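Local coordinates for protein aeromonas extracellular serine protease (Aeromonas sobria, PDB 3WQB) that cleaves peptide bonds after paired basic residues, one of them lysine, as a secreted calcium-binding serine protease of the furin subfamily that probably acts in virulence, at residues A[349-353]-A[422-427]; A[359-364]-A[429-435]; A[470-476]-A[590-596]. The protein carries 1 engineered substitution. One frame throughout, in Å; residues are numbered along the deposited sequence.

Contact 1: residues A[349-353]-A[422-427]; sequences LMSAY and ALELAA
Leu423 pushes its CD2 methyl into a shallow hollow on the helix end formed by residues 349-353, where it is met from three directions. Leu349 CD2 lies 3.6 Å from Leu423 CD2, and the CB of Ala352 presses on that same methyl at 3.5 Å. Tyr353 closes the hollow with the edge of its ring, its CE2 4.1 Å from Leu423 CD2. Small residues leave the room for this: the methyl of Ala352 forms one wall of the hollow, and at Ala422 the single CB, 3.8 Å from Leu349 CD2, accepts the tip of the leucine on the other helix. Tyr353 is the first residue past its helix. With CG anti to its own carbonyl carbon (chi1 -68°), the ring reaches across to residues 422-427 and lays one face over Ala426. The resulting CH-pi contact puts Ala426 CB 3.9 Å from the centroid of the Tyr353 ring, a closeness that suits a residue with nothing beyond CB. The phenol oxygen comes up against Ala427 CA and CB, and a water, 2.6 Å from Tyr353 OH and lying in the plane of the ring, donates to Leu423 O at 2.7 Å. In the subtilisin domain this apolar packing joins helix 335-352 to helix 419-426. Helix 358-368 touches both, through Leu365 on Leu349 and Ser368 on Ala422, while Trp61 and Ala62 of helix 60-64 lie against Leu423.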
loop_
_atom_site.group_PDB
_atom_site.type_symbol
_atom_site.label_atom_id
_atom_site.label_comp_id
_atom_site.label_asym_id
_atom_site.label_seq_id
_atom_site.Cartn_x
_atom_site.Cartn_y
_atom_site.Cartn_z
ATOM N N LEU A 349 -15.162 12.398 -6.106
ATOM C CA LEU A 349 -15.294 13.456 -5.121
ATOM C C LEU A 349 -14.624 14.734 -5.587
ATOM O O LEU A 349 -15.188 15.819 -5.463
ATOM C CB LEU A 349 -14.716 13.017 -3.779
ATOM C CG LEU A 349 -15.386 11.822 -3.110
ATOM C CD1 LEU A 349 -14.731 11.582 -1.784
ATOM C CD2 LEU A 349 -16.877 11.999 -2.954
ATOM N N MET A 350 -13.413 14.602 -6.118
ATOM C CA MET A 350 -12.689 15.756 -6.625
ATOM C C MET A 350 -13.441 16.445 -7.752
ATOM O O MET A 350 -13.433 17.669 -7.844
ATOM C CB MET A 350 -11.293 15.356 -7.096
ATOM C CG MET A 350 -10.348 14.982 -5.976
ATOM S SD MET A 350 -8.804 14.382 -6.672
ATOM C CE MET A 350 -7.791 14.350 -5.191
ATOM N N SER A 351 -14.090 15.676 -8.616
ATOM C CA SER A 351 -14.814 16.287 -9.733
ATOM C C SER A 351 -16.044 17.056 -9.260
ATOM O O SER A 351 -16.397 18.073 -9.857
ATOM C CB SER A 351 -15.178 15.265 -10.809
ATOM O OG SER A 351 -16.213 14.377 -10.410
ATOM N N ALA A 352 -16.674 16.573 -8.188
ATOM C CA ALA A 352 -17.866 17.203 -7.606
ATOM C C ALA A 352 -17.515 18.440 -6.786
ATOM O O ALA A 352 -18.287 19.406 -6.745
ATOM C CB ALA A 352 -18.617 16.212 -6.747
ATOM N N TYR A 353 -16.351 18.401 -6.137
ATOM C CA TYR A 353 -15.924 19.444 -5.211
ATOM C C TYR A 353 -14.443 19.724 -5.418
ATOM O O TYR A 353 -13.604 19.320 -4.609
ATOM C CB TYR A 353 -16.239 19.038 -3.760
ATOM C CG TYR A 353 -17.727 19.006 -3.510
ATOM C CD1 TYR A 353 -18.431 20.178 -3.247
ATOM C CD2 TYR A 353 -18.442 17.808 -3.614
ATOM C CE1 TYR A 353 -19.800 20.163 -3.064
ATOM C CE2 TYR A 353 -19.820 17.774 -3.427
ATOM C CZ TYR A 353 -20.487 18.953 -3.148
ATOM O OH TYR A 353 -21.846 18.932 -2.976
ATOM N N ALA A 422 -20.383 10.143 1.029
ATOM C CA ALA A 422 -19.291 11.108 1.014
ATOM C C ALA A 422 -19.718 12.387 0.303
ATOM O O ALA A 422 -19.416 13.487 0.758
ATOM C CB ALA A 422 -18.037 10.505 0.370
ATOM N N LEU A 423 -20.435 12.236 -0.810
ATOM C CA LEU A 423 -20.951 13.397 -1.544
ATOM C C LEU A 423 -22.015 14.170 -0.773
ATOM O O LEU A 423 -22.063 15.391 -0.856
ATOM C CB LEU A 423 -21.488 12.986 -2.913
ATOM C CG LEU A 423 -20.425 12.594 -3.936
ATOM C CD1 LEU A 423 -21.078 11.863 -5.098
ATOM C CD2 LEU A 423 -19.669 13.816 -4.418
ATOM N N GLU A 424 -22.865 13.464 -0.039
ATOM C CA GLU A 424 -23.837 14.115 0.840
ATOM C C GLU A 424 -23.131 14.969 1.891
ATOM O O GLU A 424 -23.508 16.110 2.139
ATOM C CB GLU A 424 -24.721 13.071 1.517
ATOM C CG GLU A 424 -25.843 13.643 2.356
ATOM C CD GLU A 424 -26.729 12.557 2.911
ATOM O OE1 GLU A 424 -26.351 11.947 3.930
ATOM O OE2 GLU A 424 -27.795 12.300 2.317
ATOM N N LEU A 425 -22.083 14.424 2.493
ATOM C CA LEU A 425 -21.355 15.159 3.516
ATOM C C LEU A 425 -20.573 16.316 2.902
ATOM O O LEU A 425 -20.444 17.378 3.510
ATOM C CB LEU A 425 -20.418 14.231 4.296
ATOM C CG LEU A 425 -21.013 13.138 5.192
ATOM C CD1 LEU A 425 -19.912 12.425 5.957
ATOM C CD2 LEU A 425 -22.039 13.714 6.156
ATOM N N ALA A 426 -20.074 16.117 1.683
ATOM C CA ALA A 426 -19.243 17.125 1.019
ATOM C C ALA A 426 -19.973 18.437 0.773
ATOM O O ALA A 426 -19.362 19.502 0.823
ATOM C CB ALA A 426 -18.676 16.578 -0.287
ATOM N N ALA A 427 -21.281 18.344 0.532
ATOM C CA ALA A 427 -22.112 19.508 0.231
ATOM C C ALA A 427 -22.100 20.503 1.382
ATOM O O ALA A 427 -22.318 21.699 1.174
ATOM C CB ALA A 427 -23.534 19.064 -0.074
HETATM O O HOH W 1 -23.066 16.683 -3.053
#

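Contact 2: residues A[359-364]-A[429-435]; sequences RDLRDL and HQPLPPL
Asp360 and Leu432, with CA atoms 6.2 Å apart, mark where the proline-rich linker of residues 429-435, without helix or strand of its own, runs closest to helix 358-368. One carboxylate oxygen carries two bonds there. Leu432 N gives an almost straight bond (175°) of 2.8 Å to Asp360 OD1, which accepts through its syn lone pair. His429 NE2 also reaches Asp360 OD1 at 2.8 Å, but from well above the carboxylate plane, though the oxygen lies in the plane of the ring. With CG anti to the backbone N (chi1 -177°), the His429 ring turns back to the helix, and Leu364 CG sits over its face in a CH-pi contact, 4.2 Å from the ring centroid. Farther along, Arg359 grips a single backbone oxygen end-on: its NH1 and NH2 are each 2.9 Å from Pro433 O, which lies near the guanidinium plane. Leu432 CD1 and Leu435 N lie over opposite faces of that guanidinium. The same NH2 also forms a salt bridge with Glu473. Prolines lack N-H groups, which suits a linker held through a carbonyl and a leucine N-H. Charged groups of the protease domain thus fasten the main chain that leads to strand 436-444 of the P-domain, and the Asp360 carboxylate may raise the basicity of His429.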
loop_
_atom_site.group_PDB
_atom_site.type_symbol
_atom_site.label_atom_id
_atom_site.label_comp_id
_atom_site.label_asym_id
_atom_site.label_seq_id
_atom_site.Cartn_x
_atom_site.Cartn_y
_atom_site.Cartn_z
ATOM N N ARG A 359 -6.749 16.223 2.463
ATOM C CA ARG A 359 -7.159 15.959 3.834
ATOM C C ARG A 359 -8.666 16.114 4.035
ATOM O O ARG A 359 -9.268 15.356 4.788
ATOM C CB ARG A 359 -6.378 16.807 4.827
ATOM C CG ARG A 359 -4.947 16.323 5.001
ATOM C CD ARG A 359 -4.062 17.367 5.666
ATOM N NE ARG A 359 -4.563 17.755 6.979
ATOM C CZ ARG A 359 -5.060 18.949 7.294
ATOM N NH1 ARG A 359 -5.148 19.927 6.390
ATOM N NH2 ARG A 359 -5.483 19.157 8.533
ATOM N N ASP A 360 -9.281 17.077 3.345
ATOM C CA ASP A 360 -10.736 17.211 3.378
ATOM C C ASP A 360 -11.413 15.976 2.802
ATOM O O ASP A 360 -12.389 15.484 3.367
ATOM C CB ASP A 360 -11.198 18.447 2.595
ATOM C CG ASP A 360 -10.874 19.737 3.292
ATOM O OD1 ASP A 360 -11.077 19.820 4.514
ATOM O OD2 ASP A 360 -10.443 20.672 2.585
ATOM N N LEU A 361 -10.901 15.494 1.669
ATOM C CA LEU A 361 -11.482 14.320 1.026
ATOM C C LEU A 361 -11.325 13.064 1.882
ATOM O O LEU A 361 -12.251 12.257 1.986
ATOM C CB LEU A 361 -10.887 14.135 -0.368
ATOM C CG LEU A 361 -11.137 15.325 -1.298
ATOM C CD1 LEU A 361 -10.156 15.292 -2.451
ATOM C CD2 LEU A 361 -12.563 15.367 -1.787
ATOM N N ARG A 362 -10.158 12.917 2.509
ATOM C CA ARG A 362 -9.954 11.840 3.480
ATOM C C ARG A 362 -10.966 11.902 4.622
ATOM O O ARG A 362 -11.507 10.866 5.030
ATOM C CB ARG A 362 -8.550 11.880 4.067
ATOM C CG ARG A 362 -7.453 11.408 3.146
ATOM C CD ARG A 362 -6.211 11.155 3.972
ATOM N NE ARG A 362 -5.109 10.724 3.126
ATOM C CZ ARG A 362 -3.879 10.455 3.552
ATOM N NH1 ARG A 362 -3.565 10.560 4.843
ATOM N NH2 ARG A 362 -2.956 10.094 2.672
ATOM N N ASP A 363 -11.209 13.109 5.137
ATOM C CA ASP A 363 -12.151 13.302 6.232
ATOM C C ASP A 363 -13.551 12.856 5.816
ATOM O O ASP A 363 -14.249 12.159 6.559
ATOM C CB ASP A 363 -12.167 14.775 6.653
ATOM C CG ASP A 363 -12.974 15.015 7.913
ATOM O OD1 ASP A 363 -12.575 14.510 8.987
ATOM O OD2 ASP A 363 -14.000 15.724 7.826
ATOM N N LEU A 364 -13.947 13.245 4.608
ATOM C CA LEU A 364 -15.267 12.900 4.097
ATOM C C LEU A 364 -15.410 11.401 3.850
ATOM O O LEU A 364 -16.429 10.828 4.201
ATOM C CB LEU A 364 -15.564 13.694 2.823
ATOM C CG LEU A 364 -15.757 15.182 3.107
ATOM C CD1 LEU A 364 -15.546 15.998 1.853
ATOM C CD2 LEU A 364 -17.127 15.441 3.702
ATOM N N HIS A 429 -19.473 20.427 3.843
ATOM C CA HIS A 429 -18.171 20.323 4.467
ATOM C C HIS A 429 -17.513 21.689 4.625
ATOM O O HIS A 429 -17.539 22.514 3.711
ATOM C CB HIS A 429 -17.278 19.390 3.651
ATOM C CG HIS A 429 -15.937 19.156 4.264
ATOM N ND1 HIS A 429 -15.749 18.344 5.363
ATOM C CD2 HIS A 429 -14.712 19.623 3.926
ATOM C CE1 HIS A 429 -14.465 18.322 5.676
ATOM N NE2 HIS A 429 -13.814 19.091 4.820
ATOM N N GLN A 430 -16.938 21.924 5.797
ATOM C CA GLN A 430 -16.099 23.090 5.996
ATOM C C GLN A 430 -14.640 22.646 6.056
ATOM O O GLN A 430 -14.329 21.636 6.693
ATOM C CB GLN A 430 -16.530 23.854 7.248
ATOM C CG GLN A 430 -17.880 24.558 7.069
ATOM C CD GLN A 430 -17.845 25.672 6.027
ATOM O OE1 GLN A 430 -16.860 26.405 5.906
ATOM N NE2 GLN A 430 -18.926 25.801 5.268
ATOM N N PRO A 431 -13.745 23.380 5.377
ATOM C CA PRO A 431 -12.351 22.951 5.232
ATOM C C PRO A 431 -11.624 22.759 6.562
ATOM O O PRO A 431 -11.784 23.560 7.490
ATOM C CB PRO A 431 -11.713 24.094 4.438
ATOM C CG PRO A 431 -12.848 24.763 3.747
ATOM C CD PRO A 431 -13.975 24.684 4.726
ATOM N N LEU A 432 -10.864 21.670 6.651
ATOM C CA LEU A 432 -9.932 21.459 7.752
ATOM C C LEU A 432 -8.861 22.551 7.760
ATOM O O LEU A 432 -8.454 23.024 6.699
ATOM C CB LEU A 432 -9.261 20.086 7.625
ATOM C CG LEU A 432 -10.051 18.848 8.050
ATOM C CD1 LEU A 432 -9.252 17.589 7.726
ATOM C CD2 LEU A 432 -10.416 18.892 9.520
ATOM N N PRO A 433 -8.403 22.954 8.960
ATOM C CA PRO A 433 -7.263 23.874 9.063
ATOM C C PRO A 433 -5.968 23.208 8.576
ATOM O O PRO A 433 -5.969 22.001 8.314
ATOM C CB PRO A 433 -7.181 24.189 10.562
ATOM C CG PRO A 433 -8.300 23.469 11.226
ATOM C CD PRO A 433 -8.893 22.502 10.272
ATOM N N PRO A 434 -4.868 23.969 8.439
ATOM C CA PRO A 434 -3.644 23.394 7.879
ATOM C C PRO A 434 -3.087 22.228 8.697
ATOM O O PRO A 434 -3.265 22.164 9.916
ATOM C CB PRO A 434 -2.670 24.581 7.874
ATOM C CG PRO A 434 -3.559 25.763 7.756
ATOM C CD PRO A 434 -4.721 25.426 8.635
ATOM N N LEU A 435 -2.435 21.303 8.008
ATOM C CA LEU A 435 -1.773 20.187 8.669
ATOM C C LEU A 435 -0.635 20.693 9.553
ATOM O O LEU A 435 0.174 21.528 9.128
ATOM C CB LEU A 435 -1.200 19.223 7.626
ATOM C CG LEU A 435 -0.516 17.962 8.196
ATOM C CD1 LEU A 435 -1.503 17.010 8.851
ATOM C CD2 LEU A 435 0.260 17.245 7.105
#

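Contact 3: residues A[470-476]-A[590-596]; sequences LTVEAVQ and LRVLGHD
His595 and Glu473 are joined across the strand pair: His595 ND1 donates to Glu473 OE2 at 2.7 Å. The oxygen lies near the ring plane, and the donor meets it on the anti side, somewhat out of the carboxylate plane. Glu473 OE2 is also held by a salt bridge to Arg359. Thr471 lies over a face of the imidazole, its CB 4.0 Å from the His595 centroid, and the CB and CG2 of threonine give this CH-pi contact a compact hydrocarbon patch. The ring stands there because CG of His595 is lodged between its backbone N and carbonyl carbon (chi1 60°). Behind these groups runs an antiparallel pairing with a classic beta bulge: Glu473 N and Ala474 N both donate to Leu593 O, at 2.8 and 3.1 Å. The extra residue shifts the register by one, and Glu473, pointing to the other strand, extends its carboxylate to the imidazole. Gly594, lacking a side chain, lets its CA approach Thr471 O to 3.1 Å. This pairing belongs to the beta-sandwich P-domain that characterises furin-like proteases. Val472 and Val475 meet Val592 on the apolar side, where Trp547 of strand 545-553 packs on both. On the side bearing Ala474 and Leu593, Gln476 and Arg591 run side by side, bridged by a water 2.7 Å from Gln476 OE1 and 2.8 Å from Arg591 NH1. Gln476 NE2 donates to Ser251 O, and Arg591 NE to Leu438 O.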
loop_
_atom_site.group_PDB
_atom_site.type_symbol
_atom_site.label_atom_id
_atom_site.label_comp_id
_atom_site.label_asym_id
_atom_site.label_seq_id
_atom_site.Cartn_x
_atom_site.Cartn_y
_atom_site.Cartn_z
ATOM N N LEU A 470 -3.664 19.437 19.993
ATOM C CA LEU A 470 -3.850 19.159 18.575
ATOM C C LEU A 470 -4.915 18.098 18.424
ATOM O O LEU A 470 -4.994 17.181 19.241
ATOM C CB LEU A 470 -2.543 18.659 17.950
ATOM C CG LEU A 470 -2.353 18.909 16.455
ATOM C CD1 LEU A 470 -2.149 20.401 16.193
ATOM C CD2 LEU A 470 -1.174 18.114 15.898
ATOM N N THR A 471 -5.721 18.216 17.374
ATOM C CA THR A 471 -6.640 17.159 16.980
ATOM C C THR A 471 -5.862 16.224 16.073
ATOM O O THR A 471 -5.285 16.648 15.076
ATOM C CB THR A 471 -7.853 17.737 16.258
ATOM O OG1 THR A 471 -8.552 18.598 17.167
ATOM C CG2 THR A 471 -8.784 16.621 15.761
ATOM N N VAL A 472 -5.840 14.947 16.442
ATOM C CA VAL A 472 -5.060 13.941 15.736
ATOM C C VAL A 472 -5.703 13.566 14.406
ATOM O O VAL A 472 -6.928 13.426 14.301
ATOM C CB VAL A 472 -4.907 12.654 16.586
ATOM C CG1 VAL A 472 -4.146 11.579 15.814
ATOM C CG2 VAL A 472 -4.210 12.940 17.907
ATOM N N GLU A 473 -4.869 13.415 13.385
ATOM C CA GLU A 473 -5.284 12.710 12.177
ATOM C C GLU A 473 -4.609 11.345 12.169
ATOM O O GLU A 473 -5.287 10.312 12.170
ATOM C CB GLU A 473 -4.975 13.526 10.919
ATOM C CG GLU A 473 -5.846 14.781 10.814
ATOM C CD GLU A 473 -5.285 15.848 9.892
ATOM O OE1 GLU A 473 -4.798 15.520 8.787
ATOM O OE2 GLU A 473 -5.355 17.031 10.273
ATOM N N ALA A 474 -3.274 11.327 12.190
ATOM C CA ALA A 474 -2.547 10.067 12.220
ATOM C C ALA A 474 -1.381 10.193 13.171
ATOM O O ALA A 474 -0.948 11.308 13.502
ATOM C CB ALA A 474 -2.062 9.687 10.819
ATOM N N VAL A 475 -0.897 9.047 13.636
ATOM C CA VAL A 475 0.346 9.001 14.400
ATOM C C VAL A 475 1.338 8.059 13.737
ATOM O O VAL A 475 0.966 6.973 13.261
ATOM C CB VAL A 475 0.145 8.610 15.904
ATOM C CG1 VAL A 475 -0.704 9.642 16.623
ATOM C CG2 VAL A 475 -0.468 7.239 16.054
ATOM N N GLN A 476 2.597 8.481 13.713
ATOM C CA GLN A 476 3.698 7.638 13.287
ATOM C C GLN A 476 4.563 7.322 14.484
ATOM O O GLN A 476 4.753 8.163 15.374
ATOM C CB GLN A 476 4.549 8.329 12.229
ATOM C CG GLN A 476 3.828 8.573 10.915
ATOM C CD GLN A 476 4.608 9.485 10.004
ATOM O OE1 GLN A 476 5.081 10.538 10.435
ATOM N NE2 GLN A 476 4.731 9.106 8.733
ATOM N N LEU A 590 7.792 9.233 18.513
ATOM C CA LEU A 590 6.391 9.501 18.221
ATOM C C LEU A 590 6.240 10.791 17.437
ATOM O O LEU A 590 6.798 11.825 17.820
ATOM C CB LEU A 590 5.586 9.602 19.531
ATOM C CG LEU A 590 4.103 9.958 19.430
ATOM C CD1 LEU A 590 3.313 8.881 18.678
ATOM C CD2 LEU A 590 3.519 10.166 20.815
ATOM N N ARG A 591 5.484 10.718 16.344
ATOM C CA ARG A 591 5.105 11.904 15.599
ATOM C C ARG A 591 3.597 11.983 15.471
ATOM O O ARG A 591 2.951 11.069 14.944
ATOM C CB ARG A 591 5.756 11.955 14.214
ATOM C CG ARG A 591 5.473 13.273 13.519
ATOM C CD ARG A 591 6.320 13.458 12.303
ATOM N NE ARG A 591 6.731 14.851 12.211
ATOM C CZ ARG A 591 7.484 15.356 11.244
ATOM N NH1 ARG A 591 7.910 14.578 10.257
ATOM N NH2 ARG A 591 7.806 16.647 11.267
ATOM N N VAL A 592 3.031 13.076 15.968
ATOM C CA VAL A 592 1.606 13.324 15.801
ATOM C C VAL A 592 1.372 14.251 14.595
ATOM O O VAL A 592 1.986 15.316 14.490
ATOM C CB VAL A 592 0.995 13.925 17.082
ATOM C CG1 VAL A 592 -0.493 14.131 16.909
ATOM C CG2 VAL A 592 1.239 13.011 18.276
ATOM N N LEU A 593 0.493 13.823 13.685
ATOM C CA LEU A 593 0.077 14.621 12.530
ATOM C C LEU A 593 -1.387 14.987 12.727
ATOM O O LEU A 593 -2.221 14.117 12.962
ATOM C CB LEU A 593 0.250 13.813 11.238
ATOM C CG LEU A 593 1.670 13.347 10.923
ATOM C CD1 LEU A 593 1.945 11.977 11.498
ATOM C CD2 LEU A 593 1.844 13.332 9.414
ATOM N N GLY A 594 -1.704 16.274 12.676
ATOM C CA GLY A 594 -3.074 16.677 12.902
ATOM C C GLY A 594 -3.276 18.137 12.598
ATOM O O GLY A 594 -2.636 18.693 11.713
ATOM N N HIS A 595 -4.190 18.760 13.328
ATOM C CA HIS A 595 -4.487 20.163 13.084
ATOM C C HIS A 595 -4.954 20.847 14.352
ATOM O O HIS A 595 -5.361 20.200 15.321
ATOM C CB HIS A 595 -5.525 20.314 11.961
ATOM C CG HIS A 595 -6.833 19.653 12.256
ATOM N ND1 HIS A 595 -7.095 18.340 11.923
ATOM C CD2 HIS A 595 -7.948 20.117 12.870
ATOM C CE1 HIS A 595 -8.316 18.024 12.319
ATOM N NE2 HIS A 595 -8.856 19.086 12.890
ATOM N N ASP A 596 -4.895 22.173 14.321
ATOM C CA ASP A 596 -5.343 23.010 15.424
ATOM C C ASP A 596 -6.810 23.376 15.222
ATOM O O ASP A 596 -7.132 24.211 14.379
ATOM C CB ASP A 596 -4.451 24.262 15.470
ATOM C CG ASP A 596 -4.919 25.296 16.477
ATOM O OD1 ASP A 596 -5.809 24.997 17.300
ATOM O OD2 ASP A 596 -4.379 26.420 16.428
HETATM O O HOH W 2 7.088 12.038 9.348
#

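How the contacts relate
The three contacts form a path from the subtilisin domain into the P-domain. Contacts 1 and 2, with centres 12 Å apart, share an apolar seam: Met350 CG packs on Leu361 CD1 at 3.5 Å, and Leu425 CB on Leu364 CD2 at 3.6 Å. Contacts 2 and 3, centres 14 Å apart, are joined by charge, since Arg359 NH2 meets Glu473 OE2 in a 2.8 Å salt bridge; Leu435 CD1 also lies 3.5 Å from Gly594 O. Contacts 1 and 3 do not touch, their nearest atoms being about 14 Å apart, and contact 2, which touches both, lies between them. All three lie away from the predicted charge-relay residues and the calcium sites.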